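Local coordinates for UPF0045 protein MTH_1187 (Methanothermobacter thermautotrophicus, PDB 1LXN) that is of unknown function but belongs to the UPF0045 family of thiamine-binding-like proteins and assembles as a homotetramer, at residues A24-V34 with E52-A63; I2-L11 with S69-D80. All blocks are in the same frame, centred on the assembly; numbering follows the deposited sequence.

Interaction 1: residues A24-V34 with E52-A63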
loop_
_atom_site.group_PDB
_atom_site.type_symbol
_atom_site.label_atom_id
_atom_site.label_comp_id
_atom_site.label_asym_id
_atom_site.label_seq_id
_atom_site.Cartn_x
_atom_site.Cartn_y
_atom_site.Cartn_z
ATOM N N ALA A 24 -2.625 6.912 -9.384
ATOM C CA ALA A 24 -2.017 6.048 -10.398
ATOM C C ALA A 24 -1.388 4.813 -9.730
ATOM O O ALA A 24 -1.450 3.708 -10.267
ATOM C CB ALA A 24 -0.956 6.805 -11.186
ATOM N N ALA A 25 -0.775 5.004 -8.566
ATOM C CA ALA A 25 -0.170 3.883 -7.851
ATOM C C ALA A 25 -1.256 2.894 -7.446
ATOM O O ALA A 25 -1.100 1.686 -7.618
ATOM C CB ALA A 25 0.571 4.375 -6.611
ATOM N N VAL A 26 -2.364 3.410 -6.917
ATOM C CA VAL A 26 -3.461 2.554 -6.480
ATOM C C VAL A 26 -4.106 1.839 -7.662
ATOM O O VAL A 26 -4.477 0.665 -7.566
ATOM C CB VAL A 26 -4.535 3.369 -5.721
ATOM C CG1 VAL A 26 -5.718 2.470 -5.354
ATOM C CG2 VAL A 26 -3.921 3.986 -4.458
ATOM N N GLU A 27 -4.234 2.550 -8.777
ATOM C CA GLU A 27 -4.831 1.979 -9.972
ATOM C C GLU A 27 -4.021 0.754 -10.401
ATOM O O GLU A 27 -4.580 -0.238 -10.873
ATOM C CB GLU A 27 -4.843 3.013 -11.099
ATOM C CG GLU A 27 -5.952 2.806 -12.117
ATOM C CD GLU A 27 -7.262 3.468 -11.698
ATOM O OE1 GLU A 27 -7.314 4.723 -11.676
ATOM O OE2 GLU A 27 -8.232 2.738 -11.387
ATOM N N ALA A 28 -2.702 0.824 -10.234
ATOM C CA ALA A 28 -1.837 -0.293 -10.602
ATOM C C ALA A 28 -2.018 -1.445 -9.613
ATOM O O ALA A 28 -1.996 -2.611 -10.002
ATOM C CB ALA A 28 -0.380 0.154 -10.635
ATOM N N LEU A 29 -2.202 -1.100 -8.337
ATOM C CA LEU A 29 -2.411 -2.069 -7.257
ATOM C C LEU A 29 -3.678 -2.881 -7.490
ATOM O O LEU A 29 -3.699 -4.092 -7.287
ATOM C CB LEU A 29 -2.571 -1.352 -5.908
ATOM C CG LEU A 29 -1.352 -0.937 -5.102
ATOM C CD1 LEU A 29 -1.764 0.019 -3.993
ATOM C CD2 LEU A 29 -0.696 -2.178 -4.522
ATOM N N LYS A 30 -4.735 -2.186 -7.894
ATOM C CA LYS A 30 -6.039 -2.794 -8.142
ATOM C C LYS A 30 -6.027 -3.971 -9.111
ATOM O O LYS A 30 -6.956 -4.778 -9.111
ATOM C CB LYS A 30 -7.013 -1.732 -8.671
ATOM C CG LYS A 30 -7.308 -0.616 -7.693
ATOM C CD LYS A 30 -8.123 0.506 -8.337
ATOM C CE LYS A 30 -9.491 0.032 -8.804
ATOM N NZ LYS A 30 -10.287 1.145 -9.411
ATOM N N LYS A 31 -4.994 -4.062 -9.941
ATOM C CA LYS A 31 -4.910 -5.138 -10.921
ATOM C C LYS A 31 -4.407 -6.462 -10.355
ATOM O O LYS A 31 -4.542 -7.501 -11.003
ATOM C CB LYS A 31 -4.020 -4.716 -12.091
ATOM C CG LYS A 31 -4.449 -3.420 -12.757
ATOM C CD LYS A 31 -3.625 -3.159 -14.006
ATOM C CE LYS A 31 -3.924 -1.787 -14.595
ATOM N NZ LYS A 31 -5.387 -1.520 -14.606
ATOM N N LEU A 32 -3.825 -6.429 -9.160
ATOM C CA LEU A 32 -3.312 -7.644 -8.534
ATOM C C LEU A 32 -4.344 -8.213 -7.578
ATOM O O LEU A 32 -5.318 -7.547 -7.241
ATOM C CB LEU A 32 -1.995 -7.368 -7.791
ATOM C CG LEU A 32 -0.730 -7.172 -8.647
ATOM C CD1 LEU A 32 -0.515 -8.402 -9.531
ATOM C CD2 LEU A 32 -0.854 -5.932 -9.514
ATOM N N ASN A 33 -4.132 -9.445 -7.133
ATOM C CA ASN A 33 -5.083 -10.075 -6.232
ATOM C C ASN A 33 -4.891 -9.694 -4.766
ATOM O O ASN A 33 -4.631 -10.545 -3.921
ATOM C CB ASN A 33 -5.024 -11.593 -6.392
ATOM C CG ASN A 33 -6.182 -12.288 -5.709
ATOM O OD1 ASN A 33 -7.333 -11.856 -5.827
ATOM N ND2 ASN A 33 -5.892 -13.376 -4.995
ATOM N N VAL A 34 -5.021 -8.404 -4.472
ATOM C CA VAL A 34 -4.886 -7.913 -3.104
ATOM C C VAL A 34 -6.063 -7.008 -2.759
ATOM O O VAL A 34 -6.720 -6.463 -3.647
ATOM C CB VAL A 34 -3.594 -7.079 -2.913
ATOM C CG1 VAL A 34 -2.369 -7.911 -3.267
ATOM C CG2 VAL A 34 -3.660 -5.809 -3.769
ATOM N N GLU A 52 2.283 -12.062 -4.168
ATOM C CA GLU A 52 1.283 -11.110 -4.665
ATOM C C GLU A 52 1.562 -9.707 -4.151
ATOM O O GLU A 52 1.520 -8.735 -4.912
ATOM C CB GLU A 52 -0.139 -11.490 -4.233
ATOM C CG GLU A 52 -0.832 -12.500 -5.112
ATOM C CD GLU A 52 -0.887 -12.100 -6.581
ATOM O OE1 GLU A 52 -1.630 -11.156 -6.948
ATOM O OE2 GLU A 52 -0.174 -12.752 -7.368
ATOM N N LEU A 53 1.823 -9.606 -2.850
ATOM C CA LEU A 53 2.114 -8.320 -2.239
ATOM C C LEU A 53 3.291 -7.630 -2.934
ATOM O O LEU A 53 3.179 -6.467 -3.325
ATOM C CB LEU A 53 2.407 -8.494 -0.745
ATOM C CG LEU A 53 2.708 -7.212 0.039
ATOM C CD1 LEU A 53 1.585 -6.197 -0.137
ATOM C CD2 LEU A 53 2.871 -7.562 1.510
HETATM N N MSE A 54 4.407 -8.336 -3.096
HETATM C CA MSE A 54 5.576 -7.747 -3.750
HETATM C C MSE A 54 5.239 -7.319 -5.183
HETATM O O MSE A 54 5.686 -6.271 -5.646
HETATM C CB MSE A 54 6.756 -8.728 -3.778
HETATM C CG MSE A 54 7.265 -9.191 -2.410
HETATM SE SE MSE A 54 7.479 -7.752 -1.124
HETATM C CE MSE A 54 6.026 -8.217 0.063
ATOM N N GLU A 55 4.464 -8.134 -5.892
ATOM C CA GLU A 55 4.087 -7.784 -7.254
ATOM C C GLU A 55 3.204 -6.530 -7.240
ATOM O O GLU A 55 3.329 -5.673 -8.110
ATOM C CB GLU A 55 3.342 -8.939 -7.935
ATOM C CG GLU A 55 4.200 -10.173 -8.233
ATOM C CD GLU A 55 5.395 -9.869 -9.129
ATOM O OE1 GLU A 55 5.208 -9.253 -10.206
ATOM O OE2 GLU A 55 6.528 -10.252 -8.758
ATOM N N ALA A 56 2.317 -6.422 -6.255
ATOM C CA ALA A 56 1.445 -5.252 -6.168
ATOM C C ALA A 56 2.266 -3.999 -5.847
ATOM O O ALA A 56 2.011 -2.921 -6.393
ATOM C CB ALA A 56 0.369 -5.463 -5.109
ATOM N N VAL A 57 3.257 -4.148 -4.972
ATOM C CA VAL A 57 4.114 -3.029 -4.596
ATOM C C VAL A 57 4.981 -2.584 -5.770
ATOM O O VAL A 57 5.140 -1.386 -5.999
ATOM C CB VAL A 57 5.011 -3.389 -3.379
ATOM C CG1 VAL A 57 6.041 -2.280 -3.117
ATOM C CG2 VAL A 57 4.130 -3.585 -2.143
ATOM N N LYS A 58 5.543 -3.536 -6.512
ATOM C CA LYS A 58 6.360 -3.182 -7.671
ATOM C C LYS A 58 5.495 -2.453 -8.690
ATOM O O LYS A 58 5.911 -1.451 -9.266
ATOM C CB LYS A 58 6.966 -4.426 -8.333
ATOM C CG LYS A 58 8.205 -4.968 -7.637
ATOM C CD LYS A 58 8.802 -6.164 -8.375
ATOM C CE LYS A 58 7.863 -7.361 -8.352
ATOM N NZ LYS A 58 8.486 -8.588 -8.937
ATOM N N ALA A 59 4.287 -2.956 -8.902
ATOM C CA ALA A 59 3.372 -2.344 -9.855
ATOM C C ALA A 59 3.040 -0.898 -9.478
ATOM O O ALA A 59 3.038 -0.011 -10.336
ATOM C CB ALA A 59 2.093 -3.166 -9.950
ATOM N N ALA A 60 2.763 -0.665 -8.196
ATOM C CA ALA A 60 2.422 0.673 -7.730
ATOM C C ALA A 60 3.606 1.609 -7.924
ATOM O O ALA A 60 3.452 2.720 -8.427
ATOM C CB ALA A 60 2.004 0.632 -6.264
ATOM N N HIS A 61 4.789 1.143 -7.530
ATOM C CA HIS A 61 6.019 1.913 -7.665
ATOM C C HIS A 61 6.265 2.310 -9.130
ATOM O O HIS A 61 6.533 3.476 -9.429
ATOM C CB HIS A 61 7.201 1.084 -7.150
ATOM C CG HIS A 61 8.518 1.802 -7.188
ATOM N ND1 HIS A 61 8.957 2.606 -6.158
ATOM C CD2 HIS A 61 9.502 1.812 -8.121
ATOM C CE1 HIS A 61 10.158 3.077 -6.451
ATOM N NE2 HIS A 61 10.510 2.610 -7.636
ATOM N N GLU A 62 6.170 1.333 -10.029
ATOM C CA GLU A 62 6.395 1.556 -11.460
ATOM C C GLU A 62 5.388 2.523 -12.072
ATOM O O GLU A 62 5.738 3.300 -12.953
ATOM C CB GLU A 62 6.321 0.229 -12.227
ATOM C CG GLU A 62 7.171 -0.889 -11.644
ATOM C CD GLU A 62 8.583 -0.929 -12.195
ATOM O OE1 GLU A 62 9.122 0.144 -12.556
ATOM O OE2 GLU A 62 9.158 -2.042 -12.254
ATOM N N ALA A 63 4.138 2.463 -11.618
ATOM C CA ALA A 63 3.101 3.339 -12.150
ATOM C C ALA A 63 3.432 4.807 -11.901
ATOM O O ALA A 63 3.126 5.663 -12.724
ATOM C CB ALA A 63 1.740 2.994 -11.533
#

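Interaction 2: residues I2-L11 with S69-D80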
loop_
_atom_site.group_PDB
_atom_site.type_symbol
_atom_site.label_atom_id
_atom_site.label_comp_id
_atom_site.label_asym_id
_atom_site.label_seq_id
_atom_site.Cartn_x
_atom_site.Cartn_y
_atom_site.Cartn_z
ATOM N N ILE A 2 -1.849 -11.564 5.155
ATOM C CA ILE A 2 -0.775 -10.621 5.457
ATOM C C ILE A 2 -1.315 -9.187 5.397
ATOM O O ILE A 2 -2.070 -8.842 4.485
ATOM C CB ILE A 2 0.383 -10.755 4.428
ATOM C CG1 ILE A 2 0.886 -12.198 4.390
ATOM C CG2 ILE A 2 1.522 -9.822 4.789
ATOM C CD1 ILE A 2 1.952 -12.456 3.327
ATOM N N THR A 3 -0.947 -8.362 6.374
ATOM C CA THR A 3 -1.375 -6.961 6.372
ATOM C C THR A 3 -0.156 -6.084 6.116
ATOM O O THR A 3 0.958 -6.394 6.551
ATOM C CB THR A 3 -2.032 -6.524 7.714
ATOM O OG1 THR A 3 -1.165 -6.852 8.809
ATOM C CG2 THR A 3 -3.391 -7.198 7.893
ATOM N N ALA A 4 -0.365 -4.983 5.411
ATOM C CA ALA A 4 0.737 -4.097 5.089
ATOM C C ALA A 4 0.261 -2.689 4.795
ATOM O O ALA A 4 -0.937 -2.431 4.690
ATOM C CB ALA A 4 1.496 -4.647 3.875
ATOM N N GLU A 5 1.219 -1.783 4.667
ATOM C CA GLU A 5 0.936 -0.400 4.332
ATOM C C GLU A 5 1.951 0.040 3.293
ATOM O O GLU A 5 3.145 -0.237 3.418
ATOM C CB GLU A 5 1.031 0.515 5.554
ATOM C CG GLU A 5 0.819 1.970 5.184
ATOM C CD GLU A 5 0.611 2.867 6.385
ATOM O OE1 GLU A 5 0.408 4.083 6.178
ATOM O OE2 GLU A 5 0.649 2.363 7.529
ATOM N N LEU A 6 1.471 0.738 2.272
ATOM C CA LEU A 6 2.334 1.198 1.200
ATOM C C LEU A 6 2.175 2.684 0.922
ATOM O O LEU A 6 1.056 3.191 0.835
ATOM C CB LEU A 6 2.012 0.423 -0.077
ATOM C CG LEU A 6 2.687 0.942 -1.346
ATOM C CD1 LEU A 6 4.184 0.626 -1.308
ATOM C CD2 LEU A 6 2.020 0.304 -2.559
ATOM N N THR A 7 3.301 3.379 0.790
ATOM C CA THR A 7 3.277 4.796 0.461
ATOM C C THR A 7 4.288 4.976 -0.665
ATOM O O THR A 7 5.459 4.616 -0.525
ATOM C CB THR A 7 3.689 5.701 1.649
ATOM O OG1 THR A 7 5.112 5.662 1.804
ATOM C CG2 THR A 7 3.042 5.221 2.948
ATOM N N VAL A 8 3.820 5.485 -1.798
ATOM C CA VAL A 8 4.680 5.737 -2.945
ATOM C C VAL A 8 4.703 7.253 -3.054
ATOM O O VAL A 8 3.681 7.872 -3.331
ATOM C CB VAL A 8 4.095 5.128 -4.234
ATOM C CG1 VAL A 8 5.073 5.319 -5.389
ATOM C CG2 VAL A 8 3.801 3.649 -4.027
ATOM N N ILE A 9 5.866 7.850 -2.823
ATOM C CA ILE A 9 5.985 9.300 -2.850
ATOM C C ILE A 9 6.946 9.808 -3.919
ATOM O O ILE A 9 8.151 9.611 -3.827
ATOM C CB ILE A 9 6.459 9.830 -1.472
ATOM C CG1 ILE A 9 5.575 9.256 -0.358
ATOM C CG2 ILE A 9 6.411 11.351 -1.448
ATOM C CD1 ILE A 9 5.994 9.663 1.051
ATOM N N PRO A 10 6.416 10.452 -4.964
ATOM C CA PRO A 10 7.300 10.968 -6.014
ATOM C C PRO A 10 7.977 12.226 -5.481
ATOM O O PRO A 10 7.348 13.019 -4.780
ATOM C CB PRO A 10 6.337 11.252 -7.166
ATOM C CG PRO A 10 5.060 11.630 -6.448
ATOM C CD PRO A 10 4.994 10.618 -5.322
ATOM N N LEU A 11 9.257 12.390 -5.795
ATOM C CA LEU A 11 10.028 13.543 -5.340
ATOM C C LEU A 11 10.437 14.450 -6.512
ATOM O O LEU A 11 10.663 13.976 -7.621
ATOM C CB LEU A 11 11.277 13.054 -4.601
ATOM C CG LEU A 11 11.058 12.047 -3.463
ATOM C CD1 LEU A 11 12.402 11.655 -2.859
ATOM C CD2 LEU A 11 10.161 12.666 -2.394
ATOM N N SER A 69 7.300 10.689 -12.878
ATOM C CA SER A 69 8.235 11.037 -11.813
ATOM C C SER A 69 9.629 10.477 -12.074
ATOM O O SER A 69 9.776 9.323 -12.479
ATOM C CB SER A 69 7.731 10.523 -10.467
ATOM O OG SER A 69 8.606 10.934 -9.432
ATOM N N ASP A 70 10.644 11.302 -11.838
ATOM C CA ASP A 70 12.033 10.901 -12.036
ATOM C C ASP A 70 12.686 10.383 -10.756
ATOM O O ASP A 70 13.842 9.947 -10.772
ATOM C CB ASP A 70 12.847 12.072 -12.584
ATOM C CG ASP A 70 12.684 12.243 -14.086
ATOM O OD1 ASP A 70 12.924 13.364 -14.581
ATOM O OD2 ASP A 70 12.335 11.256 -14.769
ATOM N N ARG A 71 11.955 10.448 -9.647
ATOM C CA ARG A 71 12.470 9.960 -8.374
ATOM C C ARG A 71 11.323 9.539 -7.466
ATOM O O ARG A 71 10.508 10.360 -7.050
ATOM C CB ARG A 71 13.321 11.030 -7.682
ATOM C CG ARG A 71 14.036 10.514 -6.437
ATOM C CD ARG A 71 14.940 11.556 -5.806
ATOM N NE ARG A 71 15.664 11.012 -4.656
ATOM C CZ ARG A 71 16.588 11.678 -3.962
ATOM N NH1 ARG A 71 16.910 12.922 -4.300
ATOM N NH2 ARG A 71 17.192 11.102 -2.924
ATOM N N VAL A 72 11.262 8.249 -7.164
ATOM C CA VAL A 72 10.204 7.734 -6.314
ATOM C C VAL A 72 10.736 7.159 -5.005
ATOM O O VAL A 72 11.667 6.346 -4.987
ATOM C CB VAL A 72 9.374 6.667 -7.063
ATOM C CG1 VAL A 72 8.185 6.246 -6.226
ATOM C CG2 VAL A 72 8.896 7.235 -8.399
ATOM N N TYR A 73 10.136 7.611 -3.909
ATOM C CA TYR A 73 10.501 7.175 -2.572
ATOM C C TYR A 73 9.360 6.303 -2.071
ATOM O O TYR A 73 8.283 6.807 -1.736
ATOM C CB TYR A 73 10.666 8.382 -1.656
ATOM C CG TYR A 73 11.155 8.025 -0.272
ATOM C CD1 TYR A 73 12.484 7.659 -0.054
ATOM C CD2 TYR A 73 10.291 8.058 0.821
ATOM C CE1 TYR A 73 12.935 7.339 1.221
ATOM C CE2 TYR A 73 10.735 7.737 2.098
ATOM C CZ TYR A 73 12.052 7.382 2.289
ATOM O OH TYR A 73 12.493 7.083 3.555
ATOM N N THR A 74 9.598 4.998 -2.018
ATOM C CA THR A 74 8.565 4.063 -1.602
ATOM C C THR A 74 8.832 3.381 -0.271
ATOM O O THR A 74 9.949 2.929 0.016
ATOM C CB THR A 74 8.346 2.998 -2.696
ATOM O OG1 THR A 74 7.816 3.637 -3.860
ATOM C CG2 THR A 74 7.378 1.920 -2.234
ATOM N N THR A 75 7.782 3.308 0.536
ATOM C CA THR A 75 7.856 2.693 1.847
ATOM C C THR A 75 6.823 1.572 1.948
ATOM O O THR A 75 5.670 1.728 1.543
ATOM C CB THR A 75 7.593 3.740 2.958
ATOM O OG1 THR A 75 8.625 4.736 2.928
ATOM C CG2 THR A 75 7.578 3.080 4.328
ATOM N N LEU A 76 7.256 0.438 2.478
ATOM C CA LEU A 76 6.383 -0.707 2.652
ATOM C C LEU A 76 6.585 -1.283 4.045
ATOM O O LEU A 76 7.712 -1.556 4.450
ATOM C CB LEU A 76 6.701 -1.783 1.612
ATOM C CG LEU A 76 5.948 -3.108 1.761
ATOM C CD1 LEU A 76 4.473 -2.900 1.458
ATOM C CD2 LEU A 76 6.546 -4.153 0.821
ATOM N N LYS A 77 5.492 -1.440 4.780
ATOM C CA LYS A 77 5.535 -2.026 6.110
ATOM C C LYS A 77 4.732 -3.308 6.005
ATOM O O LYS A 77 3.605 -3.298 5.514
ATOM C CB LYS A 77 4.873 -1.124 7.155
ATOM C CG LYS A 77 5.543 0.213 7.388
ATOM C CD LYS A 77 4.946 0.912 8.617
ATOM C CE LYS A 77 3.418 1.003 8.547
ATOM N NZ LYS A 77 2.809 1.660 9.745
ATOM N N ILE A 78 5.312 -4.411 6.458
ATOM C CA ILE A 78 4.637 -5.695 6.411
ATOM C C ILE A 78 4.477 -6.285 7.809
ATOM O O ILE A 78 5.443 -6.382 8.574
ATOM C CB ILE A 78 5.421 -6.722 5.556
ATOM C CG1 ILE A 78 5.695 -6.163 4.160
ATOM C CG2 ILE A 78 4.627 -8.018 5.450
ATOM C CD1 ILE A 78 6.523 -7.090 3.288
ATOM N N ASP A 79 3.250 -6.663 8.144
ATOM C CA ASP A 79 2.967 -7.295 9.425
ATOM C C ASP A 79 2.517 -8.703 9.043
ATOM O O ASP A 79 1.382 -8.913 8.638
ATOM C CB ASP A 79 1.846 -6.561 10.166
ATOM C CG ASP A 79 1.567 -7.157 11.546
ATOM O OD1 ASP A 79 0.589 -6.735 12.191
ATOM O OD2 ASP A 79 2.328 -8.045 11.989
ATOM N N ASP A 80 3.423 -9.661 9.157
ATOM C CA ASP A 80 3.123 -11.036 8.786
ATOM C C ASP A 80 2.964 -11.901 10.030
ATOM O O ASP A 80 3.952 -12.313 10.637
ATOM C CB ASP A 80 4.253 -11.570 7.903
ATOM C CG ASP A 80 3.923 -12.902 7.257
ATOM O OD1 ASP A 80 2.820 -13.442 7.501
ATOM O OD2 ASP A 80 4.784 -13.410 6.502
HETATM O O HOH W 1 7.464 6.687 0.968
HETATM O O HOH W 2 9.911 13.814 -10.086
#

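Interaction 1: residues A24-V34 with E52-A63
Ala25 and Ala60 bring their CA atoms to 4.1 Å, the shortest such spacing between facing residues of the contact, and small side chains make that approach possible. The axes of 24-29 and 52-63 approach to 7.5 Å, with 145° between their N-to-C directions, a near-antiparallel pair with alanine on both surfaces: Ala28 CB lies against Ala59 O and reaches Ala63 CB at 3.7 Å, while Ala60 CB tucks under the carbonyl of Ala25. Toward the C-terminal end of 24-29 the larger groups take over. Leu29 lays its CD2 branch on Ala56 CB at 3.5 Å and meets Ala60 CB with CG. Leu32, just past the helix and at the end of a type I turn from Leu29, comes down over Ala56, its CG 3.8 Å from Ala56 CA and its CD2 branch extending to Ala59 CB. Val34 CG1 also reaches the Ala56 methyl, next to Leu32.

At the polar edge the carboxylate of Glu52 takes the backbone N-H of Asn33, OE1 to N 3.0 Å, approached nearly along the C-O axis. A bend at chi2 (-55°) folds the Glu52 chain back so that OE1 can reach this amide in the inverse gamma turn centred on Asn33.

Beneath the pair lies the antiparallel sheet: Leu29 also touches Leu6 and Leu45, Val57 packs on Leu6, and Leu53 rests on Ala4, so both helices cover the same sheet face.

Interaction 2: residues I2-L11 with S69-D80
Leu11 and Arg71 pair at one end of these two antiparallel strands, and Leu11 gives up more surface to the contact than any other residue. Its N-H bonds Arg71 O at 2.7 Å, nearly straight at 169°, while CD1 lies 3.8 Å from Arg71 NE and also meets Tyr73 CB. Arg71 is extended from CG to NE, which runs its CG and CD alongside the leucine.

Tyr73 comes next. Its backbone forms a hydrogen-bonded pair with Ile9, and Tyr73 CB packs loosely against Ile9 CB. A water donates to Tyr73 O and also hydrogen-bonds Thr7 OG1, at 2.7 Å, and Thr75 OG1, linking the two hydroxyls to that carbonyl.

Further along, Glu5 and Lys77 lie side by side over their own two backbone bonds. The glutamate chain is stretched out, with CG anti to the backbone N (chi1 176°), while a bend at chi3 (-52°) brings Lys77 NZ to Glu5 OE2 at 3.2 Å, a salt bridge whose hydrogen bond is weak. With Glu5 cut back to an alanine here, the chain beyond CB goes, and the Lys77 ammonium would probably lose its mate across the strands and be freer to turn.

On the face opposite to Glu5 and Lys77, Val8 CG1 presses on Val72 CG1 at 3.4 Å, tighter than usual for two methyls, and Leu6 CD1 meets Thr74 CG2 at 3.6 Å.

Strand 72-79 forms one edge of the sheet within the chain, and strand 2-10 lies inside it, bonded on its other side to 42-47 through Ile2, Ala4 and Leu6. Helix 50-66 covers the face of Leu6, Val8, Val72 and Ile78, whereas Asp79 on the other face makes a salt bridge with Lys91 of helix 88-98.

Overall arrangement
Interaction 1 pairs the two helices that lie on the sheet to which interaction 2 contributes two strands; their centres are 11 Å apart. Helix 50-66 makes the direct contacts between them: Ala60 CB touches Leu6 CD2 at 3.7 Å, Val57 CG2 meets Leu76 CD1 at 3.7 Å, and selenomethionine Met54 CE packs on Ile78 CD1 at 3.5 Å. One polar link joins the layers, His61 ND1 to Thr74 OG1 at 2.8 Å, a probable hydrogen bond. Strands 2-10 and 72-79 pair with two helices and two strands between them in sequence, the ferredoxin-like beta-alpha-beta-beta-alpha-beta topology. Membership of a thiamine-binding family is consistent with a ligand-binding role, but these contacts define no ligand site.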